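Local structure of D-alanyl-D-alanine carboxypeptidase (Penicillin binding protein) family protein (Francisella tularensis subsp. tularensis, 6OSU) at residues 115-118 / 119-122; 202-206 / 207-211. The protein probably removes the terminal D-alanine from peptidoglycan precursors as a serine-type D-Ala-D-Ala carboxypeptidase of the peptidase S11 family. All coordinates share one frame; numbering follows the deposited sequence.

Contact 1: 115-118 / 119-122; sequences NLVT and GMDV
Four successive i to i+4 backbone bonds run from N115 O to G119 N, L116 O to M120 N, V117 O to D121 N and T118 O to V122 N, each 2.9 Å long. The V117 O to D121 N bond has an N-H...O angle of 161°. Residues 115-122 are thus two turns of helix 113-123, which ends just before S124, a predicted active-site residue. The 119-122 end carries a wider pi-type turn. V117 and D121 run side by side in the same direction, and the D121 carboxylate leans back over the preceding turn. Its CG sits beside the backbone N (chi1 -63°), which brings D121 OD2 to 3.3 Å from V117 CG1, a van der Waals contact between a carboxylate oxygen and a methyl. The other oxygen, OD1, has a weak hydrogen bond to S71. T118 and V122 likewise lie alongside each other, with methyl CG2 of T118 3.9 Å from CG2 of V122. The hydroxyl of T118 turns away from this pair and bonds to the carbonyl of R114, one turn back. M120 extends from the helix and then bends at its last torsion (chi3 52°), folding CE back to 4.1 Å from V117 CA. M120 and V117 both meet helix 66-79, where M120 packs on K67, the predicted proton acceptor. L116 and M120 also cover L132 of helix 126-137, while T118 and V122 touch D199 in the loop ahead of strand 201-205.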
loop_
_atom_site.group_PDB
_atom_site.type_symbol
_atom_site.label_atom_id
_atom_site.label_comp_id
_atom_site.label_asym_id
_atom_site.label_seq_id
_atom_site.Cartn_x
_atom_site.Cartn_y
_atom_site.Cartn_z
ATOM N N ASN A 115 -21.098 -5.262 -4.876
ATOM C CA ASN A 115 -21.319 -4.260 -5.916
ATOM C C ASN A 115 -20.999 -2.853 -5.418
ATOM O O ASN A 115 -20.358 -2.070 -6.129
ATOM C CB ASN A 115 -22.755 -4.332 -6.427
ATOM C CG ASN A 115 -22.998 -5.542 -7.306
ATOM O OD1 ASN A 115 -22.086 -6.037 -7.967
ATOM N ND2 ASN A 115 -24.238 -6.020 -7.326
ATOM N N LEU A 116 -21.441 -2.512 -4.202
ATOM C CA LEU A 116 -21.193 -1.173 -3.668
ATOM C C LEU A 116 -19.705 -0.929 -3.450
ATOM O O LEU A 116 -19.204 0.165 -3.733
ATOM C CB LEU A 116 -21.959 -0.969 -2.361
ATOM C CG LEU A 116 -23.475 -0.808 -2.450
ATOM C CD1 LEU A 116 -24.071 -0.660 -1.060
ATOM C CD2 LEU A 116 -23.835 0.386 -3.318
ATOM N N VAL A 117 -18.985 -1.930 -2.939
ATOM C CA VAL A 117 -17.550 -1.770 -2.730
ATOM C C VAL A 117 -16.831 -1.637 -4.065
ATOM O O VAL A 117 -15.888 -0.848 -4.202
ATOM C CB VAL A 117 -16.995 -2.939 -1.895
ATOM C CG1 VAL A 117 -15.478 -2.896 -1.849
ATOM C CG2 VAL A 117 -17.564 -2.893 -0.492
ATOM N N THR A 118 -17.265 -2.401 -5.071
ATOM C CA THR A 118 -16.686 -2.263 -6.402
ATOM C C THR A 118 -16.921 -0.862 -6.953
ATOM O O THR A 118 -16.009 -0.244 -7.518
ATOM C CB THR A 118 -17.267 -3.320 -7.345
ATOM O OG1 THR A 118 -17.156 -4.614 -6.739
ATOM C CG2 THR A 118 -16.509 -3.332 -8.664
ATOM N N GLY A 119 -18.137 -0.338 -6.790
ATOM C CA GLY A 119 -18.403 1.024 -7.219
ATOM C C GLY A 119 -17.527 2.032 -6.502
ATOM O O GLY A 119 -17.004 2.965 -7.116
ATOM N N MET A 120 -17.337 1.845 -5.195
ATOM C CA MET A 120 -16.535 2.781 -4.413
ATOM C C MET A 120 -15.068 2.738 -4.825
ATOM O O MET A 120 -14.443 3.784 -5.035
ATOM C CB MET A 120 -16.692 2.471 -2.924
ATOM C CG MET A 120 -15.827 3.304 -1.996
ATOM S SD MET A 120 -16.195 2.905 -0.274
ATOM C CE MET A 120 -16.042 1.120 -0.295
ATOM N N ASP A 121 -14.504 1.534 -4.965
ATOM C CA ASP A 121 -13.073 1.393 -5.215
ATOM C C ASP A 121 -12.705 1.649 -6.674
ATOM O O ASP A 121 -11.695 2.302 -6.956
ATOM C CB ASP A 121 -12.607 -0.003 -4.806
ATOM C CG ASP A 121 -12.768 -0.262 -3.323
ATOM O OD1 ASP A 121 -12.911 0.711 -2.546
ATOM O OD2 ASP A 121 -12.732 -1.448 -2.930
ATOM N N VAL A 122 -13.502 1.137 -7.607
ATOM C CA VAL A 122 -13.141 1.152 -9.022
ATOM C C VAL A 122 -13.645 2.410 -9.711
ATOM O O VAL A 122 -12.942 3.005 -10.529
ATOM C CB VAL A 122 -13.692 -0.115 -9.706
ATOM C CG1 VAL A 122 -13.327 -0.133 -11.181
ATOM C CG2 VAL A 122 -13.183 -1.356 -8.988
#

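Contact 2: 202-206 / 207-211; sequences LVWNA and TKQDS
W204 and Q209 meet with the indole and side-chain amide planes nearly perpendicular, 82° apart. Q209 OE1 lies at the ring edge, in its plane, while NE2 approaches CZ2 of W204 to 3.5 Å. A bend at chi2 (-78°) curls Q209 back, and its NE2 donates to A206 O at 3.0 Å, with an N-H...O angle of 159°. Beyond the hairpin, Y104 O accepts from both W204 NE1 and Q209 NE2, and K106 N bonds to Q209 OE1. One face of the indole lies against the opposite strand, D210 O standing 3.5 Å above the W204 ring plane. The two strands form an antiparallel hairpin with a G1 beta bulge, in which Q209 and D210 both face N205. Q209 has positive phi, as the first bulge position usually does. N205 N donates to D210 O at 2.7 Å; in return N205 O takes D210 N and, more weakly, Q209 N. On the face of the sheet opposite W204, the N205 side chain crosses K208 obliquely. N205 OD1 receives K208 N at 3.2 Å from above the carbonyl plane, and a weak bond from T207 N, while N205 ND2 rests 3.4 Å from K208 CD. Further along, S211 CA makes a CH...O contact with V203 O, and L202 CD1 meets S211 CB at 3.9 Å.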
loop_
_atom_site.group_PDB
_atom_site.type_symbol
_atom_site.label_atom_id
_atom_site.label_comp_id
_atom_site.label_asym_id
_atom_site.label_seq_id
_atom_site.Cartn_x
_atom_site.Cartn_y
_atom_site.Cartn_z
ATOM N N LEU A 202 -16.069 -1.398 -14.457
ATOM C CA LEU A 202 -17.350 -1.829 -13.912
ATOM C C LEU A 202 -18.397 -1.830 -15.015
ATOM O O LEU A 202 -18.692 -0.780 -15.598
ATOM C CB LEU A 202 -17.790 -0.925 -12.755
ATOM C CG LEU A 202 -19.208 -1.152 -12.223
ATOM C CD1 LEU A 202 -19.372 -2.564 -11.677
ATOM C CD2 LEU A 202 -19.561 -0.121 -11.166
ATOM N N VAL A 203 -18.953 -3.004 -15.300
ATOM C CA VAL A 203 -20.084 -3.154 -16.209
ATOM C C VAL A 203 -21.333 -3.242 -15.343
ATOM O O VAL A 203 -21.558 -4.252 -14.668
ATOM C CB VAL A 203 -19.933 -4.392 -17.103
ATOM C CG1 VAL A 203 -21.076 -4.463 -18.107
ATOM C CG2 VAL A 203 -18.584 -4.376 -17.807
ATOM N N TRP A 204 -22.152 -2.191 -15.362
ATOM C CA TRP A 204 -23.213 -1.998 -14.380
ATOM C C TRP A 204 -24.566 -1.944 -15.077
ATOM O O TRP A 204 -24.801 -1.070 -15.918
ATOM C CB TRP A 204 -22.958 -0.720 -13.577
ATOM C CG TRP A 204 -24.059 -0.304 -12.655
ATOM C CD1 TRP A 204 -24.889 0.768 -12.808
ATOM C CD2 TRP A 204 -24.438 -0.932 -11.422
ATOM N NE1 TRP A 204 -25.766 0.843 -11.751
ATOM C CE2 TRP A 204 -25.510 -0.189 -10.887
ATOM C CE3 TRP A 204 -23.978 -2.052 -10.721
ATOM C CZ2 TRP A 204 -26.131 -0.530 -9.687
ATOM C CZ3 TRP A 204 -24.595 -2.389 -9.528
ATOM C CH2 TRP A 204 -25.661 -1.629 -9.023
ATOM N N ASN A 205 -25.449 -2.879 -14.727
ATOM C CA ASN A 205 -26.827 -2.885 -15.221
ATOM C C ASN A 205 -27.648 -1.994 -14.299
ATOM O O ASN A 205 -28.048 -2.411 -13.209
ATOM C CB ASN A 205 -27.385 -4.304 -15.265
ATOM C CG ASN A 205 -28.726 -4.389 -15.985
ATOM O OD1 ASN A 205 -29.469 -3.410 -16.063
ATOM N ND2 ASN A 205 -29.039 -5.570 -16.514
ATOM N N ALA A 206 -27.905 -0.759 -14.736
ATOM C CA ALA A 206 -28.658 0.168 -13.899
ATOM C C ALA A 206 -30.126 -0.229 -13.789
ATOM O O ALA A 206 -30.791 0.137 -12.813
ATOM C CB ALA A 206 -28.529 1.589 -14.444
ATOM N N THR A 207 -30.649 -0.969 -14.769
ATOM C CA THR A 207 -32.047 -1.386 -14.710
ATOM C C THR A 207 -32.267 -2.401 -13.595
ATOM O O THR A 207 -33.119 -2.203 -12.720
ATOM C CB THR A 207 -32.485 -1.962 -16.059
ATOM O OG1 THR A 207 -32.519 -0.918 -17.042
ATOM C CG2 THR A 207 -33.865 -2.595 -15.947
ATOM N N LYS A 208 -31.507 -3.494 -13.608
ATOM C CA LYS A 208 -31.599 -4.509 -12.567
ATOM C C LYS A 208 -30.855 -4.132 -11.295
ATOM O O LYS A 208 -31.047 -4.796 -10.270
ATOM C CB LYS A 208 -31.059 -5.844 -13.087
ATOM C CG LYS A 208 -32.065 -6.680 -13.861
ATOM C CD LYS A 208 -31.374 -7.460 -14.969
ATOM C CE LYS A 208 -32.161 -8.698 -15.368
ATOM N NZ LYS A 208 -31.680 -9.907 -14.641
ATOM N N GLN A 209 -30.022 -3.092 -11.336
ATOM C CA GLN A 209 -29.155 -2.711 -10.222
ATOM C C GLN A 209 -28.261 -3.885 -9.818
ATOM O O GLN A 209 -28.291 -4.382 -8.690
ATOM C CB GLN A 209 -29.977 -2.190 -9.040
ATOM C CG GLN A 209 -30.657 -0.854 -9.297
ATOM C CD GLN A 209 -29.700 0.314 -9.192
ATOM O OE1 GLN A 209 -29.345 0.736 -8.095
ATOM N NE2 GLN A 209 -29.273 0.842 -10.335
ATOM N N ASP A 210 -27.472 -4.334 -10.790
ATOM C CA ASP A 210 -26.473 -5.371 -10.573
ATOM C C ASP A 210 -25.411 -5.243 -11.657
ATOM O O ASP A 210 -25.615 -4.577 -12.673
ATOM C CB ASP A 210 -27.092 -6.771 -10.584
ATOM C CG ASP A 210 -26.187 -7.812 -9.951
ATOM O OD1 ASP A 210 -26.475 -8.242 -8.815
ATOM O OD2 ASP A 210 -25.173 -8.184 -10.579
ATOM N N SER A 211 -24.277 -5.891 -11.428
ATOM C CA SER A 211 -23.149 -5.816 -12.343
ATOM C C SER A 211 -23.039 -7.086 -13.183
ATOM O O SER A 211 -23.729 -8.082 -12.958
ATOM C CB SER A 211 -21.850 -5.574 -11.571
ATOM O OG SER A 211 -21.617 -6.612 -10.636
#

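Overall arrangement
Following the chain from the N terminus, contact 1 comes first, as successive turns of helix 113-123. Contact 2 follows far later, closing the tight hairpin between strands 201-205 and 210-212, so the two stand in series and neither nests nor crosses. They nevertheless meet in space, their centres about 12 Å apart. N115 OD1 probably hydrogen-bonds S211 OG at 2.8 Å. Beside this bond N115 CB is packed against the W204 ring, and T118 CG2 is near L202 CD1. The hairpin, joined to strand 258-262 in a three-stranded antiparallel sheet, is thereby docked on the helix, whose other sides pack on helices 66-79 and 126-137.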